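Local coordinates for PTS system, IIA component (Enterococcus faecalis, PDB 3BED), which probably transfers phosphate as the IIA component of a mannose/sorbose-type sugar phosphotransferase system and forms a two-subunit assembly, at residues M11-M16 against V37-E42; N61-V66 against Y86-V91. One frame throughout, in Å; residues are numbered along the deposited sequence. Where two conformers were deposited one is given.

Contact 1. Residues M11-M16 against V37-E42; sequences MSHGRM and VSMTAE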
HETATM    1  N   MSE A  11       5.729   6.076   6.668  1.00 17.33           N
HETATM    2  CA  MSE A  11       6.665   6.879   5.887  1.00 17.29           C
HETATM    3  C   MSE A  11       6.621   6.445   4.463  1.00 16.46           C
HETATM    4  O   MSE A  11       6.610   5.240   4.161  1.00 16.62           O
HETATM    5  CB  MSE A  11       8.119   6.674   6.373  1.00 18.57           C
HETATM    6  CG  MSE A  11       8.337   7.053   7.795  1.00 17.24           C
HETATM    7 SE   MSE A  11      10.258   7.024   8.235  0.75 22.74          SE
HETATM    8  CE  MSE A  11      10.880   8.432   7.214  1.00 17.99           C
ATOM      9  N   SER A  12       6.650   7.441   3.569  1.00 15.37           N
ATOM     10  CA  SER A  12       6.670   7.074   2.147  1.00 15.33           C
ATOM     11  C   SER A  12       7.267   8.120   1.258  1.00 15.80           C
ATOM     12  O   SER A  12       7.390   9.290   1.663  1.00 16.81           O
ATOM     13  CB  SER A  12       5.244   6.807   1.596  1.00 15.65           C
ATOM     14  OG  SER A  12       4.453   7.987   1.491  1.00 16.03           O
ATOM     15  N   HIS A  13       7.606   7.703   0.025  1.00 16.18           N
ATOM     16  CA  HIS A  13       7.716   8.674  -1.061  1.00 16.22           C
ATOM     17  C   HIS A  13       6.367   9.356  -1.193  1.00 16.25           C
ATOM     18  O   HIS A  13       5.335   8.669  -1.187  1.00 17.10           O
ATOM     19  CB  HIS A  13       7.986   7.973  -2.399  1.00 16.21           C
ATOM     20  CG  HIS A  13       9.273   7.214  -2.436  1.00 16.37           C
ATOM     21  ND1 HIS A  13       9.443   6.009  -1.777  1.00 16.08           N
ATOM     22  CD2 HIS A  13      10.460   7.494  -3.031  1.00 18.01           C
ATOM     23  CE1 HIS A  13      10.668   5.557  -2.007  1.00 17.01           C
ATOM     24  NE2 HIS A  13      11.308   6.438  -2.763  1.00 17.92           N
ATOM     25  N   GLY A  14       6.363  10.691  -1.326  1.00 16.76           N
ATOM     26  CA  GLY A  14       5.130  11.413  -1.603  1.00 16.70           C
ATOM     27  C   GLY A  14       4.121  11.208  -0.460  1.00 16.41           C
ATOM     28  O   GLY A  14       4.498  11.057   0.723  1.00 16.38           O
ATOM     29  N   ARG A  15       2.847  11.213  -0.831  1.00 16.49           N
ATOM     30  CA  ARG A  15       1.746  11.290   0.167  1.00 18.49           C
ATOM     31  C   ARG A  15       1.047   9.958   0.314  1.00 17.11           C
ATOM     32  O   ARG A  15      -0.029   9.899   0.867  1.00 17.25           O
ATOM     33  CB  ARG A  15       0.715  12.361  -0.219  1.00 18.91           C
ATOM     34  CG  ARG A  15       1.214  13.812  -0.247  1.00 22.93           C
ATOM     35  CD  ARG A  15       0.086  14.745  -0.745  1.00 25.11           C
ATOM     36  NE  ARG A  15      -0.993  14.941   0.235  1.00 33.65           N
ATOM     37  CZ  ARG A  15      -2.224  14.416   0.200  1.00 40.50           C
ATOM     38  NH1 ARG A  15      -2.629  13.619  -0.774  1.00 40.69           N
ATOM     39  NH2 ARG A  15      -3.076  14.703   1.168  1.00 41.88           N
HETATM   40  N   MSE A  16       1.679   8.870  -0.146  1.00 16.41           N
HETATM   41  CA  MSE A  16       1.042   7.580  -0.019  1.00 16.95           C
HETATM   42  C   MSE A  16       0.770   7.206   1.469  1.00 16.99           C
HETATM   43  O   MSE A  16      -0.306   6.659   1.813  1.00 16.58           O
HETATM   44  CB  MSE A  16       1.925   6.509  -0.678  1.00 17.78           C
HETATM   45  CG  MSE A  16       1.366   5.117  -0.551  1.00 18.58           C
HETATM   46 SE   MSE A  16       2.669   3.855  -1.256  0.75 23.04          SE
HETATM   47  CE  MSE A  16       1.598   2.208  -1.120  1.00 21.02           C
ATOM     48  N   VAL A  37       5.700  10.671   7.716  1.00 18.62           N
ATOM     49  CA  VAL A  37       6.744  11.353   6.909  1.00 18.08           C
ATOM     50  C   VAL A  37       6.421  11.160   5.434  1.00 18.37           C
ATOM     51  O   VAL A  37       6.340  10.007   4.943  1.00 18.75           O
ATOM     52  CB  VAL A  37       8.149  10.812   7.166  1.00 19.12           C
ATOM     53  CG1 VAL A  37       9.193  11.523   6.246  1.00 19.38           C
ATOM     54  CG2 VAL A  37       8.500  10.947   8.647  1.00 18.61           C
ATOM     55  N   SER A  38       6.225  12.290   4.770  1.00 18.72           N
ATOM     56  CA  SER A  38       5.941  12.371   3.343  1.00 19.71           C
ATOM     57  C   SER A  38       7.168  12.959   2.674  1.00 19.40           C
ATOM     58  O   SER A  38       7.448  14.182   2.814  1.00 22.67           O
ATOM     59  CB  SER A  38       4.752  13.310   3.124  1.00 21.04           C
ATOM     60  OG  SER A  38       3.569  12.701   3.645  1.00 22.10           O
HETATM   61  N   MSE A  39       7.962  12.114   2.016  1.00 19.31           N
HETATM   62  CA  MSE A  39       9.180  12.627   1.381  1.00 18.74           C
HETATM   63  C   MSE A  39       8.828  13.191   0.017  1.00 18.03           C
HETATM   64  O   MSE A  39       8.458  12.463  -0.898  1.00 17.41           O
HETATM   65  CB  MSE A  39      10.241  11.528   1.206  1.00 19.41           C
HETATM   66  CG  MSE A  39      11.505  12.098   0.551  1.00 18.95           C
HETATM   67 SE   MSE A  39      12.823  10.716   0.183  0.75 22.64          SE
HETATM   68  CE  MSE A  39      11.950   9.955  -1.276  1.00 21.14           C
ATOM     69  N   THR A  40       8.949  14.484  -0.142  1.00 17.26           N
ATOM     70  CA  THR A  40       8.614  15.077  -1.428  1.00 19.67           C
ATOM     71  C   THR A  40       9.800  15.005  -2.384  1.00 19.46           C
ATOM     72  O   THR A  40      10.915  14.590  -1.996  1.00 18.16           O
ATOM     73  CB  THR A  40       8.251  16.545  -1.260  1.00 20.22           C
ATOM     74  OG1 THR A  40       9.419  17.264  -0.895  1.00 22.19           O
ATOM     75  CG2 THR A  40       7.168  16.698  -0.191  1.00 21.59           C
ATOM     76  N   ALA A  41       9.562  15.409  -3.635  1.00 20.42           N
ATOM     77  CA  ALA A  41      10.627  15.407  -4.630  1.00 22.06           C
ATOM     78  C   ALA A  41      11.750  16.383  -4.267  1.00 23.62           C
ATOM     79  O   ALA A  41      12.884  16.207  -4.718  1.00 25.75           O
ATOM     80  CB  ALA A  41      10.071  15.676  -6.026  1.00 22.98           C
ATOM     81  N   GLU A  42      11.455  17.347  -3.388  1.00 24.06           N
ATOM     82  CA  GLU A  42      12.480  18.306  -2.953  1.00 26.00           C
ATOM     83  C   GLU A  42      13.212  17.922  -1.681  1.00 25.50           C
ATOM     84  O   GLU A  42      14.207  18.551  -1.328  1.00 25.44           O
ATOM     85  CB  GLU A  42      11.878  19.702  -2.775  1.00 27.72           C
ATOM     86  CG  GLU A  42      11.578  20.390  -4.107  1.00 32.21           C
ATOM     87  CD  GLU A  42      10.403  19.733  -4.812  1.00 37.42           C
ATOM     88  OE1 GLU A  42       9.405  19.415  -4.122  1.00 38.05           O
ATOM     89  OE2 GLU A  42      10.504  19.494  -6.042  1.00 40.00           O
TER
HETATM   90  O   HOH W   1       2.973  10.342   3.130  1.00 18.02           O
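Three backbone hydrogen bonds tie the parallel strand ends together. Ser12 works in both directions: its N donates to Val37 O (2.9 Å), and its O accepts from Met39 N at 2.9 Å in an almost straight bond, 174° at the hydrogen. Two residues on, Gly14 N donates a hydrogen bond to Met39 O at 2.8 Å, approaching from above the carbonyl plane, as the chain leaves the strand in a type II' turn from His13 to Met16. Gly14 suits the second position of that turn because its phi is positive (62°). A water extends the polar network, donating to Gly14 O at 2.9 Å and meeting Ser38 OG at 2.5 Å. On the same sheet face as Ser38, Ser12 turns its short hydroxyl back onto its own chain: OG donates to His13 O (2.9 Å) and accepts from Ala17 N at the start of helix 16-28.

The opposite face is mainly apolar, with the His13 ring among hydrophobic side chains. The selenomethionine Met11 bends at its last torsion and runs beside branched Val37, its CE 3.6 Å from Val37 CB. Met39, also a selenomethionine, runs alongside His13 and bends at chi3 (74°), bringing CE obliquely to the ring, 3.4 Å from CD2. Leu52 and Ile55 of helix 44-59 help to cover this face, while the Arg15 guanidinium forms salt bridges through NE to Glu18, NH2 to Glu19 and NH1 to Glu19 of the second subunit. The contact joins the carboxyl ends of both strands of the beta-alpha-beta unit 7-13, 16-28, 35-39, where His13 probably corresponds to the phosphorylated histidine of mannose-family IIA proteins.

Contact 2. Residues N61-V66 against Y86-V91; sequences NVPTLV and YPQLRV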
ATOM      1  N   ASN A  61      12.606   8.045  24.002  1.00 24.54           N
ATOM      2  CA  ASN A  61      12.899   6.620  23.989  1.00 23.80           C
ATOM      3  C   ASN A  61      11.662   5.795  24.294  1.00 23.66           C
ATOM      4  O   ASN A  61      11.546   5.147  25.361  1.00 23.72           O
ATOM      5  CB  ASN A  61      14.074   6.288  24.948  1.00 24.53           C
ATOM      6  CG  ASN A  61      14.537   4.835  24.842  1.00 26.35           C
ATOM      7  OD1 ASN A  61      14.112   4.086  23.953  1.00 28.84           O
ATOM      8  ND2 ASN A  61      15.400   4.416  25.774  1.00 28.95           N
ATOM      9  N   VAL A  62      10.712   5.857  23.361  1.00 23.04           N
ATOM     10  CA  VAL A  62       9.465   5.118  23.462  0.60 22.74           C
ATOM     11  C   VAL A  62       9.406   4.022  22.383  1.00 22.36           C
ATOM     12  O   VAL A  62       9.849   4.248  21.261  1.00 22.62           O
ATOM     13  CB  VAL A  62       8.291   6.097  23.335  0.60 23.14           C
ATOM     14  CG1 VAL A  62       8.401   6.923  22.062  0.60 24.54           C
ATOM     15  CG2 VAL A  62       6.950   5.394  23.465  0.60 23.07           C
ATOM     16  N   PRO A  63       8.895   2.823  22.710  1.00 20.47           N
ATOM     17  CA  PRO A  63       8.721   1.817  21.640  1.00 20.60           C
ATOM     18  C   PRO A  63       7.928   2.380  20.468  1.00 20.78           C
ATOM     19  O   PRO A  63       6.879   3.018  20.649  1.00 21.08           O
ATOM     20  CB  PRO A  63       7.950   0.690  22.339  1.00 21.03           C
ATOM     21  CG  PRO A  63       8.429   0.798  23.773  1.00 22.88           C
ATOM     22  CD  PRO A  63       8.496   2.277  24.034  1.00 20.03           C
ATOM     23  N   THR A  64       8.506   2.223  19.281  1.00 20.58           N
ATOM     24  CA  THR A  64       7.985   2.854  18.074  1.00 20.96           C
ATOM     25  C   THR A  64       8.151   1.951  16.878  1.00 20.73           C
ATOM     26  O   THR A  64       9.179   1.286  16.756  1.00 20.70           O
ATOM     27  CB  THR A  64       8.754   4.156  17.804  1.00 21.06           C
ATOM     28  OG1 THR A  64       8.521   5.081  18.888  1.00 21.02           O
ATOM     29  CG2 THR A  64       8.269   4.787  16.490  1.00 22.19           C
ATOM     30  N   LEU A  65       7.147   1.901  15.992  1.00 20.51           N
ATOM     31  CA  LEU A  65       7.281   1.140  14.755  0.50 20.44           C
ATOM     32  C   LEU A  65       7.063   2.058  13.578  1.00 19.97           C
ATOM     33  O   LEU A  65       6.058   2.787  13.516  1.00 19.42           O
ATOM     34  CB  LEU A  65       6.228   0.057  14.730  0.50 20.78           C
ATOM     35  CG  LEU A  65       6.220  -0.920  13.577  0.50 22.54           C
ATOM     36  CD1 LEU A  65       7.584  -1.492  13.288  0.50 19.04           C
ATOM     37  CD2 LEU A  65       5.271  -2.036  13.959  0.50 22.78           C
ATOM     38  N   VAL A  66       8.004   2.012  12.652  1.00 19.02           N
ATOM     39  CA  VAL A  66       7.855   2.698  11.371  1.00 17.84           C
ATOM     40  C   VAL A  66       7.349   1.654  10.380  1.00 17.38           C
ATOM     41  O   VAL A  66       7.913   0.552  10.278  1.00 17.89           O
ATOM     42  CB  VAL A  66       9.211   3.225  10.821  1.00 16.78           C
ATOM     43  CG1 VAL A  66       9.050   3.702   9.382  1.00 18.51           C
ATOM     44  CG2 VAL A  66       9.698   4.411  11.680  1.00 18.04           C
ATOM     45  N   TYR A  86      17.869   5.024  18.303  1.00 22.35           N
ATOM     46  CA  TYR A  86      16.624   4.744  19.068  1.00 21.72           C
ATOM     47  C   TYR A  86      16.457   3.265  19.266  1.00 21.97           C
ATOM     48  O   TYR A  86      16.003   2.560  18.367  1.00 22.96           O
ATOM     49  CB  TYR A  86      15.400   5.342  18.340  1.00 21.26           C
ATOM     50  CG  TYR A  86      15.394   6.849  18.367  1.00 20.60           C
ATOM     51  CD1 TYR A  86      14.812   7.551  19.433  1.00 19.55           C
ATOM     52  CD2 TYR A  86      16.045   7.583  17.362  1.00 19.82           C
ATOM     53  CE1 TYR A  86      14.846   8.938  19.459  1.00 20.98           C
ATOM     54  CE2 TYR A  86      16.083   8.976  17.379  1.00 22.56           C
ATOM     55  CZ  TYR A  86      15.496   9.638  18.450  1.00 22.66           C
ATOM     56  OH  TYR A  86      15.478  11.001  18.550  1.00 25.47           O
ATOM     57  N   PRO A  87      16.835   2.756  20.455  1.00 22.51           N
ATOM     58  CA  PRO A  87      16.904   1.311  20.645  1.00 21.79           C
ATOM     59  C   PRO A  87      15.543   0.582  20.668  1.00 21.84           C
ATOM     60  O   PRO A  87      15.471  -0.657  20.518  1.00 22.64           O
ATOM     61  CB  PRO A  87      17.589   1.174  22.024  1.00 21.68           C
ATOM     62  CG  PRO A  87      17.298   2.415  22.735  1.00 23.89           C
ATOM     63  CD  PRO A  87      17.244   3.493  21.674  1.00 22.84           C
ATOM     64  N   GLN A  88      14.457   1.329  20.815  1.00 21.82           N
ATOM     65  CA  GLN A  88      13.144   0.687  20.817  1.00 20.96           C
ATOM     66  C   GLN A  88      12.330   1.005  19.561  1.00 21.40           C
ATOM     67  O   GLN A  88      11.108   0.848  19.568  1.00 21.94           O
ATOM     68  CB  GLN A  88      12.367   1.095  22.069  1.00 21.59           C
ATOM     69  CG  GLN A  88      13.141   0.817  23.379  1.00 21.57           C
ATOM     70  CD  GLN A  88      12.251   0.865  24.574  1.00 26.73           C
ATOM     71  OE1 GLN A  88      12.121   1.906  25.194  1.00 29.32           O
ATOM     72  NE2 GLN A  88      11.567  -0.239  24.860  1.00 27.98           N
ATOM     73  N   LEU A  89      13.033   1.440  18.500  1.00 20.66           N
ATOM     74  CA  LEU A  89      12.424   1.677  17.202  1.00 19.64           C
ATOM     75  C   LEU A  89      12.623   0.458  16.341  1.00 19.34           C
ATOM     76  O   LEU A  89      13.726  -0.097  16.303  1.00 20.20           O
ATOM     77  CB  LEU A  89      13.122   2.872  16.534  1.00 20.46           C
ATOM     78  CG  LEU A  89      12.777   3.132  15.047  1.00 20.01           C
ATOM     79  CD1 LEU A  89      11.322   3.568  14.919  1.00 21.51           C
ATOM     80  CD2 LEU A  89      13.695   4.199  14.465  1.00 20.00           C
ATOM     81  N   ARG A  90      11.557   0.017  15.658  1.00 19.17           N
ATOM     82  CA  ARG A  90      11.668  -1.024  14.639  1.00 18.40           C
ATOM     83  C   ARG A  90      11.065  -0.504  13.330  1.00 19.21           C
ATOM     84  O   ARG A  90      10.324   0.487  13.334  1.00 19.63           O
ATOM     85  CB  ARG A  90      10.975  -2.328  15.072  1.00 19.50           C
ATOM     86  CG  ARG A  90      11.431  -2.886  16.454  1.00 21.33           C
ATOM     87  CD  ARG A  90      12.806  -3.598  16.369  1.00 22.24           C
ATOM     88  NE  ARG A  90      13.211  -4.120  17.676  1.00 23.47           N
ATOM     89  CZ  ARG A  90      13.684  -3.400  18.699  1.00 25.20           C
ATOM     90  NH1 ARG A  90      13.921  -2.090  18.591  1.00 23.68           N
ATOM     91  NH2 ARG A  90      13.945  -4.028  19.859  1.00 24.58           N
ATOM     92  N   VAL A  91      11.358  -1.218  12.245  1.00 18.53           N
ATOM     93  CA  VAL A  91      10.946  -0.812  10.904  1.00 18.58           C
ATOM     94  C   VAL A  91      10.464  -2.026  10.147  1.00 18.59           C
ATOM     95  O   VAL A  91      11.140  -3.046  10.117  1.00 19.33           O
ATOM     96  CB  VAL A  91      12.136  -0.195  10.121  1.00 17.51           C
ATOM     97  CG1 VAL A  91      11.704   0.220   8.702  1.00 19.19           C
ATOM     98  CG2 VAL A  91      12.724   1.027  10.880  1.00 18.37           C
TER
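The guanidinium of Arg90 has the backbone carbonyl carbon of Pro87 at its edge, in its plane. It belongs to the amino-terminal end of two neighbouring parallel strands, 64-68 and 89-93, in the alpha/beta sheet. NH1 is shared between two carbonyls of its own segment, Pro87 O at 2.9 Å and Leu89 O at 3.0 Å, while NE forms a salt bridge with Asp112; together these fix the plane of the group. The other flat pair, the amides of Asn61 and Gln88, stand 82° apart near the protein surface, where polar ends are at home.

Pro63, which has no N-H to offer, lies just before its strand, alongside the Gln88 side chain. The ladder starts with Thr64 N to Gln88 O (3.0 Å), returns from Arg90 N to Thr64 O (2.9 Å) and closes with Val66 N to Arg90 O, 2.9 Å. Leu65 reaches across with CD1, 3.4 Å from Arg90 O, on the face covered by helix 111-124. Thr64, Val66, Leu89 and Val91 fill the other face, with slim beta-branched residues letting longer Leu89 lean over: its CD1 touches Thr64 CG2 at 3.6 Å and Val66 CG2 at 3.7 Å.

Overall arrangement
Contacts 1 and 2 occupy opposite ends of one four-stranded parallel sheet, their centres about 20 Å apart. Strands 7-13 and 64-68 are neighbours in it, so the contacts still meet in the core: Met11 SE of contact 1 lies 3.7 Å from Val66 CG1 of contact 2, and both residues rest on Ala79 of helix 74-82. Contact 1 lies at the carboxyl ends of the strands and includes His13, the probable phosphorylation site, whereas contact 2 is at the amino ends. Each also reaches the second subunit, through His13 packing on its Ile27 in contact 1 and Val91 packing on its Ile129 in contact 2.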